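Local coordinates for probable dipeptidase (Pseudomonas aeruginosa, PDB 3B40), which probably acts as a metal-dependent dipeptidase of the membrane dipeptidase (M19) family, hydrolysing dipeptides, at residues S61-I67 with F131-M137; N139-D145 with N168-A172; P47-D51 with F360-G364; D186-L191 with S215-Q221. The protein carries 11 engineered substitutions. All blocks are in the same frame, centred on the assembly; numbering follows the deposited sequence.

Contact 1 of 4, residues S61-I67 with F131-M137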
loop_
_atom_site.group_PDB
_atom_site.type_symbol
_atom_site.label_atom_id
_atom_site.label_comp_id
_atom_site.label_asym_id
_atom_site.label_seq_id
_atom_site.Cartn_x
_atom_site.Cartn_y
_atom_site.Cartn_z
ATOM N N SER A 61 -17.041 1.641 0.997
ATOM C CA SER A 61 -17.375 2.917 1.640
ATOM C C SER A 61 -16.302 3.979 1.415
ATOM O O SER A 61 -16.600 5.176 1.346
ATOM C CB SER A 61 -17.597 2.740 3.147
ATOM O OG SER A 61 -18.458 1.628 3.385
ATOM N N GLY A 62 -15.048 3.543 1.371
ATOM C CA GLY A 62 -13.974 4.519 1.212
ATOM C C GLY A 62 -12.620 3.862 1.081
ATOM O O GLY A 62 -12.521 2.635 1.091
ATOM N N ALA A 63 -11.580 4.678 0.909
ATOM C CA ALA A 63 -10.225 4.169 0.652
ATOM C C ALA A 63 -9.188 5.221 0.983
ATOM O O ALA A 63 -9.482 6.421 0.924
ATOM C CB ALA A 63 -10.073 3.775 -0.812
ATOM N N ALA A 64 -7.968 4.776 1.306
ATOM C CA ALA A 64 -6.871 5.721 1.537
ATOM C C ALA A 64 -6.170 5.922 0.197
ATOM O O ALA A 64 -5.656 4.974 -0.392
ATOM C CB ALA A 64 -5.915 5.219 2.626
ATOM N N LEU A 65 -6.222 7.162 -0.297
ATOM C CA LEU A 65 -5.573 7.551 -1.546
ATOM C C LEU A 65 -4.394 8.463 -1.244
ATOM O O LEU A 65 -4.550 9.539 -0.651
ATOM C CB LEU A 65 -6.563 8.279 -2.457
ATOM C CG LEU A 65 -7.909 7.536 -2.627
ATOM C CD1 LEU A 65 -8.851 8.388 -3.464
ATOM C CD2 LEU A 65 -7.745 6.175 -3.270
ATOM N N ALA A 66 -3.232 8.047 -1.710
ATOM C CA ALA A 66 -1.988 8.629 -1.263
ATOM C C ALA A 66 -1.538 9.776 -2.160
ATOM O O ALA A 66 -1.558 9.663 -3.386
ATOM C CB ALA A 66 -0.905 7.559 -1.208
ATOM N N ILE A 67 -1.112 10.851 -1.506
ATOM C CA ILE A 67 -0.266 11.866 -2.086
ATOM C C ILE A 67 1.109 11.225 -2.220
ATOM O O ILE A 67 1.801 10.974 -1.210
ATOM C CB ILE A 67 -0.146 13.095 -1.134
ATOM C CG1 ILE A 67 -1.528 13.710 -0.797
ATOM C CG2 ILE A 67 0.871 14.106 -1.686
ATOM C CD1 ILE A 67 -2.480 14.077 -1.957
ATOM N N PHE A 131 -18.651 8.429 -0.946
ATOM C CA PHE A 131 -17.389 7.704 -0.881
ATOM C C PHE A 131 -16.414 8.523 -0.037
ATOM O O PHE A 131 -16.191 9.708 -0.292
ATOM C CB PHE A 131 -16.819 7.508 -2.279
ATOM C CG PHE A 131 -15.552 6.687 -2.322
ATOM C CD1 PHE A 131 -15.602 5.295 -2.238
ATOM C CD2 PHE A 131 -14.308 7.306 -2.486
ATOM C CE1 PHE A 131 -14.428 4.531 -2.320
ATOM C CE2 PHE A 131 -13.126 6.543 -2.558
ATOM C CZ PHE A 131 -13.197 5.162 -2.459
ATOM N N ALA A 132 -15.832 7.872 0.962
ATOM C CA ALA A 132 -14.951 8.557 1.915
ATOM C C ALA A 132 -13.472 8.354 1.587
ATOM O O ALA A 132 -12.901 7.256 1.736
ATOM C CB ALA A 132 -15.257 8.124 3.329
ATOM N N ILE A 133 -12.860 9.418 1.098
ATOM C CA ILE A 133 -11.418 9.418 0.844
ATOM C C ILE A 133 -10.672 9.691 2.132
ATOM O O ILE A 133 -10.983 10.655 2.844
ATOM C CB ILE A 133 -11.042 10.497 -0.182
ATOM C CG1 ILE A 133 -11.572 10.120 -1.570
ATOM C CG2 ILE A 133 -9.503 10.745 -0.206
ATOM C CD1 ILE A 133 -11.486 11.264 -2.582
ATOM N N VAL A 134 -9.691 8.843 2.436
ATOM C CA VAL A 134 -8.734 9.142 3.480
ATOM C C VAL A 134 -7.455 9.558 2.744
ATOM O O VAL A 134 -6.928 8.798 1.927
ATOM C CB VAL A 134 -8.489 7.930 4.414
ATOM C CG1 VAL A 134 -7.291 8.203 5.344
ATOM C CG2 VAL A 134 -9.760 7.620 5.216
ATOM N N MET A 135 -7.030 10.802 2.959
ATOM C CA MET A 135 -5.912 11.358 2.217
ATOM C C MET A 135 -4.682 10.853 2.923
ATOM O O MET A 135 -4.469 11.163 4.090
ATOM C CB MET A 135 -5.883 12.882 2.274
ATOM C CG MET A 135 -4.743 13.502 1.433
ATOM S SD MET A 135 -4.767 15.347 1.293
ATOM C CE MET A 135 -6.303 15.538 0.366
ATOM N N SER A 136 -3.882 10.063 2.216
ATOM C CA SER A 136 -2.646 9.548 2.822
ATOM C C SER A 136 -1.485 10.141 2.037
ATOM O O SER A 136 -1.706 10.928 1.120
ATOM C CB SER A 136 -2.630 8.019 2.823
ATOM O OG SER A 136 -2.881 7.501 1.518
ATOM N N MET A 137 -0.264 9.800 2.429
ATOM C CA MET A 137 0.943 10.272 1.771
ATOM C C MET A 137 1.902 9.107 1.912
ATOM O O MET A 137 1.980 8.503 2.988
ATOM C CB MET A 137 1.475 11.538 2.488
ATOM C CG MET A 137 2.718 12.170 1.879
ATOM S SD MET A 137 2.959 13.952 2.156
ATOM C CE MET A 137 3.491 13.940 3.822
HETATM O O HOH W 1 -2.758 4.691 1.315
#
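Two neighbouring parallel strands of the TIM-type barrel, 62-67 and 131-137, run side by side here, their axes 4.0 Å apart at closest approach and inclined by 38°, the twist expected of a closed barrel sheet. Phe131 opens the pairing: its t rotamer brings the ring back against strand 62-67, so that Gly62 CA lies over the ring face, 3.9 Å from the centroid, in a CH-pi contact, while CZ meets Ala63 CB at 3.8 Å. Ala132 sits opposite Gly62; its N donates to Ser61 O (2.8 Å) and its O accepts from Ala63 N (3.0 Å). A side chain on Gly62 would collide with that same carbonyl. Ile133 turns to the helix-facing side of the sheet, CG1 3.7 Å from Leu65 CD1. Val134 continues the alternation, N to Ala63 O at 2.9 Å and O to Leu65 N at 2.8 Å, with its side chain beside Ala64 on the other face. Met135 joins the Ile133 side, its CG 3.9 Å from Ile67 CG1, where helix 87-108 covers Leu65, Ile67 and Met135. Ser136 closes the pattern with N to Leu65 O (3.0 Å) and O to Ile67 N (2.7 Å); its p rotamer sets OG 3.1 Å from Ala66 CA and 2.8 Å from a water. Finally, Met137 brings its CA to 3.2 Å from Ile67 O, a CA-H...O contact.

Contact 2 of 4, residues N139-D145 with N168-A172; sequences NAYPLGD and NNDWA. Engineered in segment 168-172: Ala172 (natural residue Ser).
The Asn169 side chain organises the polar part of this meeting between two loops. Its chi1 is p (65°), and OD1 accepts from Trp171 N at 2.8 Å and from Ala172 N at 3.0 Å, an Asx turn within an Asx motif that curls 169-172 into a compact bend; Asn169 N also donates to Ala172 O (3.2 Å). Ala172 is an engineered residue. Across the interface one water accepts from Asn169 ND2 (2.9 Å) and donates to Asn139 OD1 (2.8 Å), and ND2 adds a weak direct bond to the same OD1 at 3.4 Å. Asn139 ND2 is held by Gly69 O. The second direct link, also weak, runs from Trp171 NE1 to Gly144 O at 2.9 Å; Gly144 has phi/psi of 64/-143°. A further water donates to Asp145 OD1 (2.9 Å) and Asp170 OD2 (2.7 Å), bridging two carboxylates that stand 4.6 Å apart.

Residues 141-143 form a single 3-10 turn, with Leu143 N bonded to Ala140 O at 2.9 Å. CA atoms come closest at Tyr141-Asn169 (5.5 Å) and Ala140-Trp171 (6.5 Å). The Trp171 indole, chi1 m (-73°) and chi2 24°, packs CE3 on Ala140 CB (3.6 Å) and CH2 on Leu143 CD1 (3.7 Å); Leu150 of helix 148-155 and Ala198 of helix 193-205 also touch it. Such joined loops, following strands 131-138 and 160-162, are characteristic of the C-terminal rim of a TIM-type barrel.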
loop_
_atom_site.group_PDB
_atom_site.type_symbol
_atom_site.label_atom_id
_atom_site.label_comp_id
_atom_site.label_asym_id
_atom_site.label_seq_id
_atom_site.Cartn_x
_atom_site.Cartn_y
_atom_site.Cartn_z
ATOM N N ASN A 139 5.956 8.038 0.957
ATOM C CA ASN A 139 7.322 8.340 0.473
ATOM C C ASN A 139 7.847 9.716 0.922
ATOM O O ASN A 139 7.318 10.764 0.513
ATOM C CB ASN A 139 7.410 8.233 -1.040
ATOM C CG ASN A 139 8.838 8.067 -1.542
ATOM O OD1 ASN A 139 9.772 7.811 -0.771
ATOM N ND2 ASN A 139 8.996 8.153 -2.851
ATOM N N ALA A 140 8.887 9.718 1.755
ATOM C CA ALA A 140 9.488 10.985 2.217
ATOM C C ALA A 140 10.386 11.660 1.164
ATOM O O ALA A 140 10.774 12.814 1.338
ATOM C CB ALA A 140 10.278 10.750 3.500
ATOM N N TYR A 141 10.725 10.935 0.089
ATOM C CA TYR A 141 11.584 11.469 -0.978
ATOM C C TYR A 141 11.218 12.899 -1.465
ATOM O O TYR A 141 12.080 13.773 -1.488
ATOM C CB TYR A 141 11.691 10.475 -2.140
ATOM C CG TYR A 141 12.461 11.017 -3.330
ATOM C CD1 TYR A 141 13.869 11.000 -3.342
ATOM C CD2 TYR A 141 11.791 11.549 -4.450
ATOM C CE1 TYR A 141 14.590 11.500 -4.427
ATOM C CE2 TYR A 141 12.519 12.063 -5.543
ATOM C CZ TYR A 141 13.907 12.026 -5.518
ATOM O OH TYR A 141 14.622 12.517 -6.585
ATOM N N PRO A 142 9.944 13.164 -1.830
ATOM C CA PRO A 142 9.654 14.534 -2.290
ATOM C C PRO A 142 9.885 15.659 -1.265
ATOM O O PRO A 142 9.979 16.835 -1.655
ATOM C CB PRO A 142 8.172 14.481 -2.624
ATOM C CG PRO A 142 7.845 13.027 -2.805
ATOM C CD PRO A 142 8.750 12.298 -1.886
ATOM N N LEU A 143 9.987 15.321 0.025
ATOM C CA LEU A 143 9.974 16.344 1.071
ATOM C C LEU A 143 11.348 16.954 1.387
ATOM O O LEU A 143 11.411 17.953 2.104
ATOM C CB LEU A 143 9.330 15.825 2.369
ATOM C CG LEU A 143 7.996 15.066 2.393
ATOM C CD1 LEU A 143 7.586 14.787 3.848
ATOM C CD2 LEU A 143 6.927 15.864 1.653
ATOM N N GLY A 144 12.437 16.361 0.900
ATOM C CA GLY A 144 13.774 16.912 1.185
ATOM C C GLY A 144 14.070 16.849 2.677
ATOM O O GLY A 144 13.653 15.897 3.339
ATOM N N ASP A 145 14.759 17.860 3.213
ATOM C CA ASP A 145 15.118 17.904 4.644
ATOM C C ASP A 145 14.148 18.726 5.480
ATOM O O ASP A 145 14.441 19.054 6.634
ATOM C CB ASP A 145 16.517 18.494 4.855
ATOM C CG ASP A 145 17.628 17.685 4.186
ATOM O OD1 ASP A 145 17.489 16.446 4.064
ATOM O OD2 ASP A 145 18.652 18.306 3.784
ATOM N N ASN A 168 15.751 3.790 -1.307
ATOM C CA ASN A 168 16.061 4.445 -0.038
ATOM C C ASN A 168 15.732 5.913 -0.167
ATOM O O ASN A 168 15.719 6.448 -1.275
ATOM C CB ASN A 168 17.554 4.320 0.302
ATOM C CG ASN A 168 17.975 2.899 0.675
ATOM O OD1 ASN A 168 17.168 2.093 1.128
ATOM N ND2 ASN A 168 19.271 2.601 0.525
ATOM N N ASN A 169 15.475 6.585 0.950
ATOM C CA ASN A 169 15.447 8.047 0.919
ATOM C C ASN A 169 16.146 8.580 2.169
ATOM O O ASN A 169 16.618 7.784 3.004
ATOM C CB ASN A 169 13.992 8.583 0.783
ATOM C CG ASN A 169 13.143 8.258 1.978
ATOM O OD1 ASN A 169 13.446 8.681 3.120
ATOM N ND2 ASN A 169 12.062 7.511 1.749
ATOM N N ASP A 170 16.236 9.908 2.289
ATOM C CA ASP A 170 17.051 10.533 3.352
ATOM C C ASP A 170 16.458 10.475 4.758
ATOM O O ASP A 170 17.117 10.835 5.715
ATOM C CB ASP A 170 17.393 11.981 3.000
ATOM C CG ASP A 170 18.270 12.075 1.759
ATOM O OD1 ASP A 170 19.033 11.132 1.465
ATOM O OD2 ASP A 170 18.186 13.078 1.070
ATOM N N TRP A 171 15.220 10.023 4.869
ATOM C CA TRP A 171 14.527 9.844 6.163
ATOM C C TRP A 171 14.527 8.391 6.661
ATOM O O TRP A 171 14.587 8.136 7.861
ATOM C CB TRP A 171 13.074 10.309 6.013
ATOM C CG TRP A 171 12.895 11.801 5.912
ATOM C CD1 TRP A 171 13.826 12.722 5.488
ATOM C CD2 TRP A 171 11.726 12.560 6.282
ATOM N NE1 TRP A 171 13.286 14.001 5.537
ATOM C CE2 TRP A 171 12.001 13.926 6.014
ATOM C CE3 TRP A 171 10.468 12.215 6.780
ATOM C CZ2 TRP A 171 11.061 14.949 6.248
ATOM C CZ3 TRP A 171 9.533 13.228 7.007
ATOM C CH2 TRP A 171 9.837 14.577 6.744
ATOM N N ALA A 172 14.419 7.445 5.731
ATOM C CA ALA A 172 14.266 6.038 6.090
ATOM C C ALA A 172 14.833 5.150 4.992
ATOM O O ALA A 172 14.663 5.457 3.797
ATOM C CB ALA A 172 12.776 5.731 6.264
HETATM O O HOH W 2 11.522 5.688 -0.493
HETATM O O HOH W 3 16.494 15.021 1.719
#

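Contact 3 of 4, residues P47-D51 with F360-G364; sequences PGQLD and FNDGG. Engineered in segment 47-51: Gly48 (natural residue Asn).
Three direct hydrogen bonds join these irregular loops, all through Gln49. Its backbone N donates to Asn361 OD1 at 3.0 Å, and its side-chain OE1 accepts from Asn361 N at 2.7 Å, nearly straight, so each residue offers a side-chain oxygen to the other's main chain. NE2 reaches Gly364 O at 3.1 Å. The Gln49 rotamer is m, t (-71°, 173°) with chi3 -57°; Asn361 has m chi1 (-65°) on a left-handed backbone (64/6°).

Two waters extend the network: one donates to Gln49 OE1 (2.6 Å) and accepts from Gly363 N (3.0 Å), the other accepts from Leu50 N (3.1 Å) and Asn361 ND2 (2.9 Å). Packing adds Gln49 NE2 at 3.4 Å from Phe360 CD1, and the CA atoms of these residues are 5.9 Å apart. Gly48 is engineered.

Both amides use oxygen and nitrogen: Gln49 NE2 serves Gly364 O and Lys370 O, and Asn361 ND2 also donates to Thr30 O, tying loops after strands 25-29 and 354-357 by uncharged, directional bonds.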
loop_
_atom_site.group_PDB
_atom_site.type_symbol
_atom_site.label_atom_id
_atom_site.label_comp_id
_atom_site.label_asym_id
_atom_site.label_seq_id
_atom_site.Cartn_x
_atom_site.Cartn_y
_atom_site.Cartn_z
ATOM N N PRO A 47 -11.262 2.488 -17.030
ATOM C CA PRO A 47 -10.181 1.529 -17.262
ATOM C C PRO A 47 -9.354 1.189 -16.004
ATOM O O PRO A 47 -8.501 0.281 -16.042
ATOM C CB PRO A 47 -9.302 2.255 -18.286
ATOM C CG PRO A 47 -9.428 3.696 -17.907
ATOM C CD PRO A 47 -10.873 3.859 -17.430
ATOM N N GLY A 48 -9.583 1.906 -14.914
ATOM C CA GLY A 48 -8.793 1.702 -13.709
ATOM C C GLY A 48 -9.464 0.747 -12.747
ATOM O O GLY A 48 -10.517 0.175 -13.050
ATOM N N GLN A 49 -8.870 0.579 -11.568
ATOM C CA GLN A 49 -9.420 -0.347 -10.594
ATOM C C GLN A 49 -10.312 0.361 -9.584
ATOM O O GLN A 49 -10.911 -0.278 -8.748
ATOM C CB GLN A 49 -8.293 -1.147 -9.945
ATOM C CG GLN A 49 -7.705 -2.143 -10.918
ATOM C CD GLN A 49 -6.456 -2.844 -10.379
ATOM O OE1 GLN A 49 -5.484 -2.200 -10.017
ATOM N NE2 GLN A 49 -6.480 -4.162 -10.366
ATOM N N LEU A 50 -10.395 1.684 -9.679
ATOM C CA LEU A 50 -11.279 2.468 -8.837
ATOM C C LEU A 50 -12.013 3.576 -9.630
ATOM O O LEU A 50 -11.388 4.399 -10.320
ATOM C CB LEU A 50 -10.510 3.105 -7.666
ATOM C CG LEU A 50 -11.212 4.231 -6.861
ATOM C CD1 LEU A 50 -12.426 3.764 -5.961
ATOM C CD2 LEU A 50 -10.238 5.098 -6.053
ATOM N N ASP A 51 -13.322 3.633 -9.440
ATOM C CA ASP A 51 -14.141 4.801 -9.844
ATOM C C ASP A 51 -15.423 4.793 -9.028
ATOM O O ASP A 51 -15.643 3.860 -8.271
ATOM C CB ASP A 51 -14.426 4.803 -11.352
ATOM C CG ASP A 51 -14.922 3.459 -11.852
ATOM O OD1 ASP A 51 -16.062 3.053 -11.476
ATOM O OD2 ASP A 51 -14.183 2.823 -12.655
ATOM N N PHE A 360 -4.512 -1.601 -5.410
ATOM C CA PHE A 360 -5.123 -1.320 -6.700
ATOM C C PHE A 360 -4.384 -0.155 -7.368
ATOM O O PHE A 360 -3.909 0.754 -6.695
ATOM C CB PHE A 360 -6.642 -1.043 -6.582
ATOM C CG PHE A 360 -7.524 -2.305 -6.457
ATOM C CD1 PHE A 360 -7.176 -3.508 -7.082
ATOM C CD2 PHE A 360 -8.693 -2.265 -5.697
ATOM C CE1 PHE A 360 -7.968 -4.642 -6.954
ATOM C CE2 PHE A 360 -9.499 -3.386 -5.569
ATOM C CZ PHE A 360 -9.129 -4.589 -6.182
ATOM N N ASN A 361 -4.330 -0.181 -8.700
ATOM C CA ASN A 361 -3.634 0.836 -9.528
ATOM C C ASN A 361 -2.110 0.906 -9.329
ATOM O O ASN A 361 -1.469 1.776 -9.894
ATOM C CB ASN A 361 -4.260 2.254 -9.427
ATOM C CG ASN A 361 -5.684 2.333 -9.978
ATOM O OD1 ASN A 361 -6.082 1.604 -10.919
ATOM N ND2 ASN A 361 -6.468 3.222 -9.394
ATOM N N ASP A 362 -1.529 -0.001 -8.542
ATOM C CA ASP A 362 -0.080 -0.158 -8.560
ATOM C C ASP A 362 0.264 -1.647 -8.613
ATOM O O ASP A 362 1.234 -2.070 -8.020
ATOM C CB ASP A 362 0.606 0.588 -7.389
ATOM C CG ASP A 362 2.132 0.802 -7.610
ATOM O OD1 ASP A 362 2.607 0.846 -8.763
ATOM O OD2 ASP A 362 2.874 0.926 -6.605
ATOM N N GLY A 363 -0.566 -2.448 -9.309
ATOM C CA GLY A 363 -0.273 -3.875 -9.529
ATOM C C GLY A 363 -1.045 -4.892 -8.692
ATOM O O GLY A 363 -0.923 -6.097 -8.919
ATOM N N GLY A 364 -1.836 -4.411 -7.729
ATOM C CA GLY A 364 -2.576 -5.276 -6.841
ATOM C C GLY A 364 -3.884 -5.777 -7.438
ATOM O O GLY A 364 -4.308 -5.348 -8.517
HETATM O O HOH W 4 -3.032 -2.201 -10.981
HETATM O O HOH W 5 -8.712 3.902 -11.021
#

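Contact 4 of 4, residues D186-L191 with S215-Q221; sequences DALGGL and STKALEQ
This is a loop-to-helix contact, made where the loop leading into helix 193-205 lies against the first turns of helix 216-225. Residues 186-189 form a type I beta turn, Gly189 N bonded to Asp186 O at 3.0 Å, and the chain then passes the helix so closely that Gly190 CA is 3.7 Å from Ala218 CA and 3.6 Å from Ala218 N. Gly190 adopts 124/-109°, and a CB there would strike the Gln221 amide and crowd Lys217 O.

Gln221, extended from the helix with chi1 m (-67°), chi2 t (168°) and chi3 23°, grips the loop at both ends of its amide: NE2 donates to Gly189 O at 2.7 Å, and OE1 accepts from Leu191 N at 2.7 Å. The two bonds thus bracket Gly190. Leu191, chi1 m and chi2 t, sets CD2 4.0 Å from Ala218 CB, and Lys217 CB rests 3.7 Å from Gly189 O.

At the helix start two waters each donate to Asp186 OD1 at 2.6 Å; one accepts from Ser215 OG (2.6 Å), the other from Lys217 N (3.2 Å). Asp173, outside both segments, holds Gly190 N and Leu188 N through its carboxylate. Ser215, chi1 p (81°), accepts at OG from Ala218 N at 3.3 Å, and Leu219 N bonds to Ser215 O at 3.0 Å: a serine N-cap, the motif that opens this helix of the barrel's outer layer.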
loop_
_atom_site.group_PDB
_atom_site.type_symbol
_atom_site.label_atom_id
_atom_site.label_comp_id
_atom_site.label_asym_id
_atom_site.label_seq_id
_atom_site.Cartn_x
_atom_site.Cartn_y
_atom_site.Cartn_z
ATOM N N ASP A 186 20.123 -0.941 3.823
ATOM C CA ASP A 186 20.250 -0.398 5.165
ATOM C C ASP A 186 21.264 0.761 5.284
ATOM O O ASP A 186 21.944 0.841 6.277
ATOM C CB ASP A 186 20.602 -1.506 6.167
ATOM C CG ASP A 186 19.650 -2.691 6.104
ATOM O OD1 ASP A 186 18.426 -2.494 6.306
ATOM O OD2 ASP A 186 20.137 -3.818 5.889
ATOM N N ALA A 187 21.305 1.668 4.302
ATOM C CA ALA A 187 22.289 2.759 4.238
ATOM C C ALA A 187 22.327 3.627 5.492
ATOM O O ALA A 187 23.399 3.977 5.988
ATOM C CB ALA A 187 22.052 3.636 2.988
ATOM N N LEU A 188 21.147 3.993 5.986
ATOM C CA LEU A 188 21.006 4.767 7.218
ATOM C C LEU A 188 21.119 3.975 8.515
ATOM O O LEU A 188 21.186 4.578 9.606
ATOM C CB LEU A 188 19.635 5.490 7.220
ATOM C CG LEU A 188 19.437 6.540 6.107
ATOM C CD1 LEU A 188 18.014 7.075 6.160
ATOM C CD2 LEU A 188 20.489 7.677 6.247
ATOM N N GLY A 189 21.045 2.645 8.440
ATOM C CA GLY A 189 20.803 1.847 9.652
ATOM C C GLY A 189 19.374 1.922 10.211
ATOM O O GLY A 189 19.134 1.648 11.398
ATOM N N GLY A 190 18.411 2.255 9.355
ATOM C CA GLY A 190 16.997 2.375 9.777
ATOM C C GLY A 190 16.517 3.766 9.413
ATOM O O GLY A 190 16.388 4.072 8.220
ATOM N N LEU A 191 16.313 4.610 10.433
ATOM C CA LEU A 191 16.037 6.050 10.259
ATOM C C LEU A 191 17.267 6.982 10.411
ATOM O O LEU A 191 18.164 6.715 11.217
ATOM C CB LEU A 191 14.973 6.501 11.241
ATOM C CG LEU A 191 13.671 5.686 11.287
ATOM C CD1 LEU A 191 12.882 6.155 12.456
ATOM C CD2 LEU A 191 12.854 5.877 10.022
ATOM N N SER A 215 12.340 -0.502 5.568
ATOM C CA SER A 215 13.248 -1.570 5.993
ATOM C C SER A 215 12.877 -2.065 7.412
ATOM O O SER A 215 12.143 -1.378 8.171
ATOM C CB SER A 215 14.704 -1.073 5.951
ATOM O OG SER A 215 14.993 -0.337 7.113
ATOM N N THR A 216 13.357 -3.248 7.765
ATOM C CA THR A 216 13.112 -3.821 9.093
ATOM C C THR A 216 13.654 -2.983 10.233
ATOM O O THR A 216 12.955 -2.771 11.227
ATOM C CB THR A 216 13.631 -5.260 9.193
ATOM O OG1 THR A 216 12.837 -6.063 8.301
ATOM C CG2 THR A 216 13.470 -5.814 10.647
ATOM N N LYS A 217 14.879 -2.494 10.087
ATOM C CA LYS A 217 15.455 -1.617 11.107
ATOM C C LYS A 217 14.706 -0.310 11.290
ATOM O O LYS A 217 14.632 0.200 12.410
ATOM C CB LYS A 217 16.921 -1.314 10.807
ATOM C CG LYS A 217 17.842 -2.489 11.113
ATOM C CD LYS A 217 19.233 -2.229 10.503
ATOM C CE LYS A 217 20.085 -3.507 10.517
ATOM N NZ LYS A 217 20.217 -4.055 11.907
ATOM N N ALA A 218 14.163 0.235 10.205
ATOM C CA ALA A 218 13.461 1.511 10.279
ATOM C C ALA A 218 12.130 1.294 10.979
ATOM O O ALA A 218 11.735 2.102 11.812
ATOM C CB ALA A 218 13.254 2.074 8.921
ATOM N N LEU A 219 11.465 0.192 10.632
ATOM C CA LEU A 219 10.262 -0.246 11.327
ATOM C C LEU A 219 10.545 -0.347 12.820
ATOM O O LEU A 219 9.755 0.136 13.614
ATOM C CB LEU A 219 9.804 -1.617 10.822
ATOM C CG LEU A 219 8.420 -2.097 11.282
ATOM C CD1 LEU A 219 7.753 -2.981 10.212
ATOM C CD2 LEU A 219 8.433 -2.787 12.657
ATOM N N GLU A 220 11.668 -0.982 13.190
ATOM C CA GLU A 220 11.970 -1.225 14.593
ATOM C C GLU A 220 12.103 0.090 15.333
ATOM O O GLU A 220 11.648 0.203 16.468
ATOM C CB GLU A 220 13.244 -2.077 14.743
ATOM C CG GLU A 220 13.011 -3.562 14.400
ATOM C CD GLU A 220 14.302 -4.361 14.271
ATOM O OE1 GLU A 220 15.398 -3.764 14.245
ATOM O OE2 GLU A 220 14.218 -5.590 14.160
ATOM N N GLN A 221 12.729 1.071 14.677
ATOM C CA GLN A 221 12.947 2.409 15.234
ATOM C C GLN A 221 11.654 3.197 15.306
ATOM O O GLN A 221 11.430 3.919 16.274
ATOM C CB GLN A 221 14.021 3.147 14.428
ATOM C CG GLN A 221 15.388 2.494 14.600
ATOM C CD GLN A 221 16.437 2.970 13.635
ATOM O OE1 GLN A 221 16.371 4.068 13.061
ATOM N NE2 GLN A 221 17.442 2.150 13.469
HETATM O O HOH W 6 17.584 -0.260 7.448
HETATM O O HOH W 7 16.711 -3.804 7.832
#

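How the contacts relate
Contact 1 lies within the parallel sheet of the TIM-type barrel, and the other three join loops or a helix around it. Along the chain contacts 1, 2 and 4 follow in series, all nested inside the long loop that contact 3 closes. Contact 3 touches contact 1 through Leu50, packed on Phe131 and Leu65, with centres 14 Å apart. Contact 2 continues from strand 131-138, Leu143 meeting Met137, and borders contact 4 (centres 13 Å apart), where Leu188 and Leu191 pack on 169-172. Contacts 3 and 4 occupy opposite sides of the chain's centre, 30 Å apart: contact 3 ties the loop after the first barrel strand to that after the last, while contacts 2 and 4 join successive connections between.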